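Local coordinates for phosphoribosylaminoimidazole carboxylase (Bombyx mori, PDB 4JA0) that catalyses two steps of de novo purine biosynthesis, joining an AIR carboxylase and a SAICAR synthetase in one bifunctional polypeptide, at the interface of chains A and B. Residues are numbered along the deposited sequence; one frame, centred on the assembly and turned at random. Chains: chain A/B, Phosphoribosylaminoimidazole carboxylase.

The interface of chains A and B. Residues chain A 324, 345-348, 390; chain B 386, 389-390, 393.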
loop_
_atom_site.group_PDB
_atom_site.type_symbol
_atom_site.label_atom_id
_atom_site.label_comp_id
_atom_site.label_asym_id
_atom_site.label_seq_id
_atom_site.Cartn_x
_atom_site.Cartn_y
_atom_site.Cartn_z
ATOM N N LEU A 324 37.007 1.045 7.196
ATOM C CA LEU A 324 36.034 0.217 7.856
ATOM C C LEU A 324 34.643 0.486 7.329
ATOM O O LEU A 324 34.179 1.626 7.329
ATOM C CB LEU A 324 36.108 0.487 9.361
ATOM C CG LEU A 324 35.219 -0.314 10.296
ATOM C CD1 LEU A 324 35.509 -1.787 10.122
ATOM C CD2 LEU A 324 35.475 0.131 11.724
ATOM N N SER A 345 31.083 6.359 13.224
ATOM C CA SER A 345 31.308 7.416 12.272
ATOM C C SER A 345 31.647 6.778 10.941
ATOM O O SER A 345 31.664 7.445 9.901
ATOM C CB SER A 345 32.468 8.278 12.756
ATOM O OG SER A 345 32.789 9.269 11.805
ATOM N N TYR A 346 31.864 5.469 10.969
ATOM C CA TYR A 346 32.114 4.728 9.742
ATOM C C TYR A 346 30.782 4.475 9.020
ATOM O O TYR A 346 29.727 4.337 9.657
ATOM C CB TYR A 346 32.850 3.410 10.061
ATOM C CG TYR A 346 34.175 3.662 10.735
ATOM C CD1 TYR A 346 35.331 3.897 9.986
ATOM C CD2 TYR A 346 34.266 3.702 12.126
ATOM C CE1 TYR A 346 36.536 4.161 10.603
ATOM C CE2 TYR A 346 35.463 3.957 12.751
ATOM C CZ TYR A 346 36.593 4.187 11.984
ATOM O OH TYR A 346 37.778 4.443 12.616
ATOM N N PRO A 347 30.829 4.435 7.686
ATOM C CA PRO A 347 29.640 4.192 6.867
ATOM C C PRO A 347 28.927 2.900 7.243
ATOM O O PRO A 347 29.571 1.864 7.444
ATOM C CB PRO A 347 30.209 4.101 5.447
ATOM C CG PRO A 347 31.705 3.899 5.629
ATOM C CD PRO A 347 32.039 4.622 6.869
ATOM N N VAL A 348 27.602 2.972 7.341
ATOM C CA VAL A 348 26.789 1.812 7.674
ATOM C C VAL A 348 25.778 1.589 6.566
ATOM O O VAL A 348 24.992 2.485 6.248
ATOM C CB VAL A 348 26.024 2.019 9.003
ATOM C CG1 VAL A 348 25.007 0.906 9.198
ATOM C CG2 VAL A 348 26.976 2.107 10.190
ATOM N N ILE A 390 33.162 2.063 -1.863
ATOM C CA ILE A 390 33.651 2.917 -0.783
ATOM C C ILE A 390 35.144 2.683 -0.533
ATOM O O ILE A 390 35.926 3.631 -0.426
ATOM C CB ILE A 390 32.858 2.668 0.521
ATOM C CG1 ILE A 390 31.439 3.235 0.382
ATOM C CG2 ILE A 390 33.558 3.311 1.718
ATOM C CD1 ILE A 390 30.498 2.830 1.453
ATOM N N MET B 386 26.228 10.387 4.781
ATOM C CA MET B 386 26.752 9.219 4.079
ATOM C C MET B 386 27.993 9.566 3.265
ATOM O O MET B 386 28.993 8.830 3.288
ATOM C CB MET B 386 25.697 8.628 3.154
ATOM C CG MET B 386 25.270 7.243 3.543
ATOM S SD MET B 386 26.610 6.030 3.681
ATOM C CE MET B 386 26.844 5.753 1.934
ATOM N N GLN B 389 30.756 10.214 5.789
ATOM C CA GLN B 389 31.264 8.986 6.392
ATOM C C GLN B 389 32.181 8.246 5.429
ATOM O O GLN B 389 33.079 7.523 5.850
ATOM C CB GLN B 389 30.114 8.085 6.840
ATOM C CG GLN B 389 29.395 8.599 8.077
ATOM C CD GLN B 389 28.075 7.894 8.317
ATOM O OE1 GLN B 389 27.544 7.219 7.425
ATOM N NE2 GLN B 389 27.534 8.042 9.527
ATOM N N ILE B 390 31.930 8.407 4.131
ATOM C CA ILE B 390 32.760 7.785 3.115
ATOM C C ILE B 390 34.070 8.543 2.969
ATOM O O ILE B 390 35.152 7.953 3.021
ATOM C CB ILE B 390 32.028 7.718 1.762
ATOM C CG1 ILE B 390 30.890 6.694 1.848
ATOM C CG2 ILE B 390 33.005 7.348 0.633
ATOM C CD1 ILE B 390 29.958 6.729 0.692
ATOM N N LEU B 393 36.872 8.283 5.586
ATOM C CA LEU B 393 37.824 7.183 5.677
ATOM C C LEU B 393 39.206 7.634 5.277
ATOM O O LEU B 393 40.206 6.971 5.592
ATOM C CB LEU B 393 37.422 5.989 4.823
ATOM C CG LEU B 393 36.232 5.212 5.348
ATOM C CD1 LEU B 393 36.025 3.936 4.521
ATOM C CD2 LEU B 393 36.431 4.919 6.830
HETATM O O HOH W 1 34.141 7.751 8.272
#
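B:Leu393 reaches into chain A with its two methyls pointing to different neighbours. Its CD2 meets ring carbons CD1 and CE1 of A:Tyr346, 3.5 Å from CD1, while CD1 of B:Leu393 meets the CG2 methyl of A:Ile390 at 3.8 Å. With CG anti to its own carbonyl carbon and beside the backbone N (chi1 -72°), B:Leu393 directs these methyls to A:Tyr346 and A:Ile390, crossing each at about a right angle. On the chain A side, A:Leu324 lays CD2 over the centre of one face of the tyrosine ring, 3.7 Å above its plane, so the A:Leu324 side chain backs the ring that B:Leu393 touches. A:Ile390 also meets its own counterpart: the two isoleucines cross nearly perpendicular, CG1 of A:Ile390 against CG1 of B:Ile390 at 3.8 Å, and their CD1 methyls complete the contact.

Beside this greasy core, B:Gln389 runs its extended chain alongside A:Ser345 and A:Pro347. Its CB packs 3.9 Å from CA of A:Pro347, and OE1 of the amide stays near that same carbon without bonding across. An alanine here would probably open a gap beside the carbonyl O of A:Ser345, where CG and CD now lie, and leave CA of A:Pro347 without its contact with OE1. A polar link runs through water 1, which sits 2.7 Å from the backbone O of B:Gln389 and 3.0 Å from the backbone O of A:Ser345, a residue that is itself poorly ordered.

Chain B supplies helix 380-391 and the loop residue just after it; chain A answers with strand 323-329, the loop leading into strand 348-350, and its own helix 380-391. The patch belongs to a two-fold interface between AIR carboxylase regions within the deposited octamer.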